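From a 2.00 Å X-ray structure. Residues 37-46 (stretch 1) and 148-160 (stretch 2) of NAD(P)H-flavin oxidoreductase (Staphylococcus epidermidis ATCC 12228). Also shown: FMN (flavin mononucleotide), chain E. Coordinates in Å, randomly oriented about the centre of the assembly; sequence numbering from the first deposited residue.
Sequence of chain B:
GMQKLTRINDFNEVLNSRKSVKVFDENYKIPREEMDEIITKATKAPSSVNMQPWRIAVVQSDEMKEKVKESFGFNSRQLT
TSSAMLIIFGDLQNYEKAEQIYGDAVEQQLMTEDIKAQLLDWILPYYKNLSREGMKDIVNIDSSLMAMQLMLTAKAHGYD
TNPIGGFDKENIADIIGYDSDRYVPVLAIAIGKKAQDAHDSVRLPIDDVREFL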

# COMPACT_ATOMS: atom_id res chain seq x y z
N GLU B 37 -31.82 9.38 9.51
CA GLU B 37 -30.79 8.58 8.83
C GLU B 37 -29.44 8.79 9.47
O GLU B 37 -28.72 7.84 9.78
CB GLU B 37 -30.68 8.95 7.35
CG GLU B 37 -31.79 8.47 6.49
CD GLU B 37 -31.64 8.95 5.02
OE1 GLU B 37 -30.50 9.31 4.63
OE2 GLU B 37 -32.65 8.96 4.26
N ILE B 38 -29.09 10.06 9.69
CA ILE B 38 -27.86 10.41 10.39
C ILE B 38 -27.76 9.76 11.76
O ILE B 38 -26.75 9.16 12.09
CB ILE B 38 -27.72 11.95 10.49
CG1 ILE B 38 -27.50 12.55 9.08
CG2 ILE B 38 -26.60 12.32 11.44
CD1 ILE B 38 -27.65 14.10 9.03
N ILE B 39 -28.80 9.86 12.57
CA ILE B 39 -28.76 9.26 13.92
C ILE B 39 -28.76 7.73 13.87
O ILE B 39 -28.08 7.06 14.64
CB ILE B 39 -29.91 9.80 14.78
CG1 ILE B 39 -29.69 11.30 15.04
CG2 ILE B 39 -30.01 9.03 16.13
CD1 ILE B 39 -30.95 12.01 15.57
N THR B 40 -29.53 7.15 12.96
CA THR B 40 -29.52 5.71 12.79
C THR B 40 -28.07 5.19 12.55
O THR B 40 -27.63 4.27 13.23
CB THR B 40 -30.46 5.29 11.65
OG1 THR B 40 -31.81 5.67 11.97
CG2 THR B 40 -30.41 3.76 11.39
N LYS B 41 -27.33 5.80 11.62
CA LYS B 41 -25.93 5.44 11.36
C LYS B 41 -25.00 5.68 12.51
O LYS B 41 -24.11 4.90 12.76
CB LYS B 41 -25.39 6.21 10.16
CG LYS B 41 -25.94 5.77 8.88
CD LYS B 41 -25.19 4.55 8.36
CE LYS B 41 -25.94 3.91 7.18
NZ LYS B 41 -25.89 2.42 7.30
N ALA B 42 -25.17 6.80 13.19
CA ALA B 42 -24.32 7.14 14.30
C ALA B 42 -24.42 6.12 15.43
O ALA B 42 -23.41 5.78 16.08
CB ALA B 42 -24.67 8.54 14.81
N THR B 43 -25.62 5.64 15.70
CA THR B 43 -25.85 4.75 16.84
C THR B 43 -25.46 3.30 16.52
O THR B 43 -25.63 2.42 17.38
CB THR B 43 -27.31 4.82 17.29
OG1 THR B 43 -28.16 4.51 16.19
CG2 THR B 43 -27.61 6.21 17.85
N LYS B 44 -24.92 3.05 15.32
CA LYS B 44 -24.16 1.80 15.03
C LYS B 44 -22.80 1.76 15.72
O LYS B 44 -22.11 0.75 15.67
CB LYS B 44 -24.00 1.57 13.52
CG LYS B 44 -25.27 1.22 12.82
CD LYS B 44 -25.14 1.11 11.26
CE LYS B 44 -24.37 -0.13 10.84
NZ LYS B 44 -25.10 -1.36 11.21
N ALA B 45 -22.40 2.87 16.32
CA ALA B 45 -21.20 2.95 17.16
C ALA B 45 -21.22 1.86 18.21
O ALA B 45 -22.30 1.45 18.67
CB ALA B 45 -21.15 4.32 17.85
N PRO B 46 -20.04 1.42 18.65
CA PRO B 46 -19.99 0.44 19.71
C PRO B 46 -20.19 1.10 21.07
O PRO B 46 -20.02 2.30 21.22
CB PRO B 46 -18.56 -0.11 19.60
CG PRO B 46 -17.77 1.05 19.11
CD PRO B 46 -18.69 1.85 18.23
N MSE B 148 -18.66 11.06 17.42
CA MSE B 148 -17.71 11.16 16.31
C MSE B 148 -18.35 10.59 15.05
O MSE B 148 -18.31 11.18 13.99
CB MSE B 148 -16.42 10.40 16.61
CG MSE B 148 -15.37 10.57 15.54
SE MSE B 148 -14.53 12.34 15.61
CE MSE B 148 -15.27 13.11 13.96
N GLN B 149 -18.93 9.41 15.17
CA GLN B 149 -19.57 8.81 14.03
C GLN B 149 -20.75 9.68 13.53
O GLN B 149 -20.97 9.77 12.33
CB GLN B 149 -19.96 7.37 14.34
CG GLN B 149 -20.46 6.57 13.17
CD GLN B 149 -20.30 5.08 13.39
OE1 GLN B 149 -19.19 4.58 13.52
NE2 GLN B 149 -21.42 4.36 13.42
N LEU B 150 -21.47 10.35 14.43
CA LEU B 150 -22.53 11.29 14.01
C LEU B 150 -21.97 12.45 13.18
O LEU B 150 -22.52 12.81 12.13
CB LEU B 150 -23.27 11.83 15.23
CG LEU B 150 -24.62 12.49 14.98
CD1 LEU B 150 -25.46 12.38 16.26
CD2 LEU B 150 -24.45 13.93 14.48
N MSE B 151 -20.85 13.01 13.62
CA MSE B 151 -20.22 14.13 12.89
C MSE B 151 -19.72 13.72 11.51
O MSE B 151 -19.88 14.47 10.54
CB MSE B 151 -19.11 14.75 13.73
CG MSE B 151 -19.62 15.44 14.99
SE MSE B 151 -18.20 16.51 15.81
CE MSE B 151 -17.48 15.11 16.98
N LEU B 152 -19.16 12.52 11.40
CA LEU B 152 -18.71 12.01 10.11
C LEU B 152 -19.89 11.76 9.17
O LEU B 152 -19.88 12.18 8.01
CB LEU B 152 -17.83 10.75 10.27
CG LEU B 152 -16.50 11.07 10.96
CD1 LEU B 152 -15.77 9.80 11.43
CD2 LEU B 152 -15.62 11.89 10.07
N THR B 153 -20.92 11.12 9.69
CA THR B 153 -22.13 10.83 8.88
C THR B 153 -22.81 12.11 8.45
O THR B 153 -23.25 12.23 7.31
CB THR B 153 -23.14 9.91 9.63
OG1 THR B 153 -22.46 8.73 10.05
CG2 THR B 153 -24.29 9.52 8.67
N ALA B 154 -22.88 13.08 9.35
CA ALA B 154 -23.45 14.39 9.00
C ALA B 154 -22.69 14.97 7.80
O ALA B 154 -23.29 15.43 6.79
CB ALA B 154 -23.42 15.34 10.21
N LYS B 155 -21.36 14.91 7.88
CA LYS B 155 -20.53 15.41 6.78
C LYS B 155 -20.75 14.62 5.48
O LYS B 155 -20.74 15.20 4.39
CB LYS B 155 -19.06 15.40 7.17
CG LYS B 155 -18.14 16.06 6.16
CD LYS B 155 -18.15 17.56 6.28
CE LYS B 155 -18.10 18.24 4.94
NZ LYS B 155 -19.45 18.65 4.56
N ALA B 156 -20.96 13.31 5.57
CA ALA B 156 -21.22 12.49 4.38
C ALA B 156 -22.51 12.90 3.69
O ALA B 156 -22.68 12.76 2.45
CB ALA B 156 -21.23 11.00 4.76
N HIS B 157 -23.45 13.42 4.48
CA HIS B 157 -24.73 13.94 3.97
C HIS B 157 -24.64 15.36 3.45
O HIS B 157 -25.63 15.88 2.94
CB HIS B 157 -25.80 13.89 5.05
CG HIS B 157 -26.37 12.53 5.27
ND1 HIS B 157 -27.70 12.23 5.03
CD2 HIS B 157 -25.80 11.40 5.74
CE1 HIS B 157 -27.92 10.96 5.33
NE2 HIS B 157 -26.78 10.44 5.77
N GLY B 158 -23.49 15.98 3.60
CA GLY B 158 -23.27 17.32 3.03
C GLY B 158 -23.42 18.42 4.09
O GLY B 158 -23.31 19.61 3.78
N TYR B 159 -23.64 18.02 5.33
CA TYR B 159 -23.81 18.96 6.45
C TYR B 159 -22.47 19.20 7.14
O TYR B 159 -21.48 18.52 6.84
CB TYR B 159 -24.85 18.43 7.45
CG TYR B 159 -26.19 18.28 6.82
CD1 TYR B 159 -26.80 19.36 6.20
CD2 TYR B 159 -26.86 17.06 6.81
CE1 TYR B 159 -28.02 19.24 5.59
CE2 TYR B 159 -28.10 16.93 6.19
CZ TYR B 159 -28.68 18.03 5.59
OH TYR B 159 -29.92 17.95 4.95
N ASP B 160 -22.43 20.18 8.03
CA ASP B 160 -21.29 20.42 8.88
C ASP B 160 -21.72 20.51 10.31
O ASP B 160 -22.90 20.69 10.60
CB ASP B 160 -20.56 21.67 8.44
CG ASP B 160 -19.71 21.43 7.20
OD1 ASP B 160 -18.63 20.79 7.35
OD2 ASP B 160 -20.13 21.83 6.08
N1 FMN E . -15.72 -6.16 24.12
C2 FMN E . -14.99 -7.14 24.76
O2 FMN E . -14.93 -8.28 24.26
N3 FMN E . -14.34 -6.85 25.96
C4 FMN E . -14.41 -5.59 26.54
O4 FMN E . -13.80 -5.41 27.61
C4A FMN E . -15.16 -4.58 25.90
N5 FMN E . -15.30 -3.31 26.45
C5A FMN E . -15.80 -2.29 25.66
C6 FMN E . -15.65 -0.96 26.06
C7 FMN E . -16.10 0.08 25.29
C7M FMN E . -15.91 1.51 25.74
C8 FMN E . -16.73 -0.19 24.09
C8M FMN E . -17.21 0.94 23.24
C9 FMN E . -16.89 -1.50 23.67
C9A FMN E . -16.43 -2.58 24.45
N10 FMN E . -16.57 -3.91 24.05
C10 FMN E . -15.83 -4.88 24.70
C1' FMN E . -17.21 -4.25 22.71
C2' FMN E . -18.72 -4.12 22.84
O2' FMN E . -19.29 -5.28 23.44
C3' FMN E . -19.32 -3.96 21.45
O3' FMN E . -18.83 -2.79 20.85
C4' FMN E . -20.84 -3.97 21.45
O4' FMN E . -21.22 -5.27 21.86
C5' FMN E . -21.37 -3.62 20.06
O5' FMN E . -20.94 -4.58 19.08
P FMN E . -20.10 -4.11 17.80
O1P FMN E . -19.73 -5.34 16.97
O2P FMN E . -18.85 -3.40 18.27
O3P FMN E . -20.83 -3.14 16.96
O HOH W 1 -19.36 1.92 14.18

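Helices 37-42 and 148-156 pack at an angle of 138° between their directions, with axes 8.4 Å apart at closest approach. The contact buries 522 Å², summed over both sides.

The CA-to-CB bond of Glu 37 points toward stretch 2. OE1 of Glu 37 lies 3.1 Å from CE1 of His 157, at the ring edge. Ile 38 gives up the most surface. Its CA-to-CB bond points sideways, but the m, t rotamer brings the end of the side chain nearer. CG1 of Ile 38 sits over one face of the His 157 ring, 3.8 Å from the centroid, a CH-pi contact. CD1 of Ile 38 reaches CD2 of Tyr 159 at 3.8 Å, and CG2 of Ile 38 meets CD2 of Leu 150 at 4.1 Å. A branched apolar side chain suits this buried site.

Lys 41 packs CB against CG2 of Thr 153 at 3.8 Å, while its end leads away. OG1 of Thr 153 donates to O of Gln 149 (2.9 Å) in its own helix. The one hydrogen bond between the stretches runs from NE2 of Gln 149 to O of Lys 41, at 2.8 Å. The extended Gln 149 side chain reaches the helix end here.

The small Ala 42 allows close approach: its CB is 3.6 Å from CB of Leu 150. Water 1 lies 2.7 Å from OE1 of Gln 149 and 3.3 Å from O of Lys 44, within reach of both.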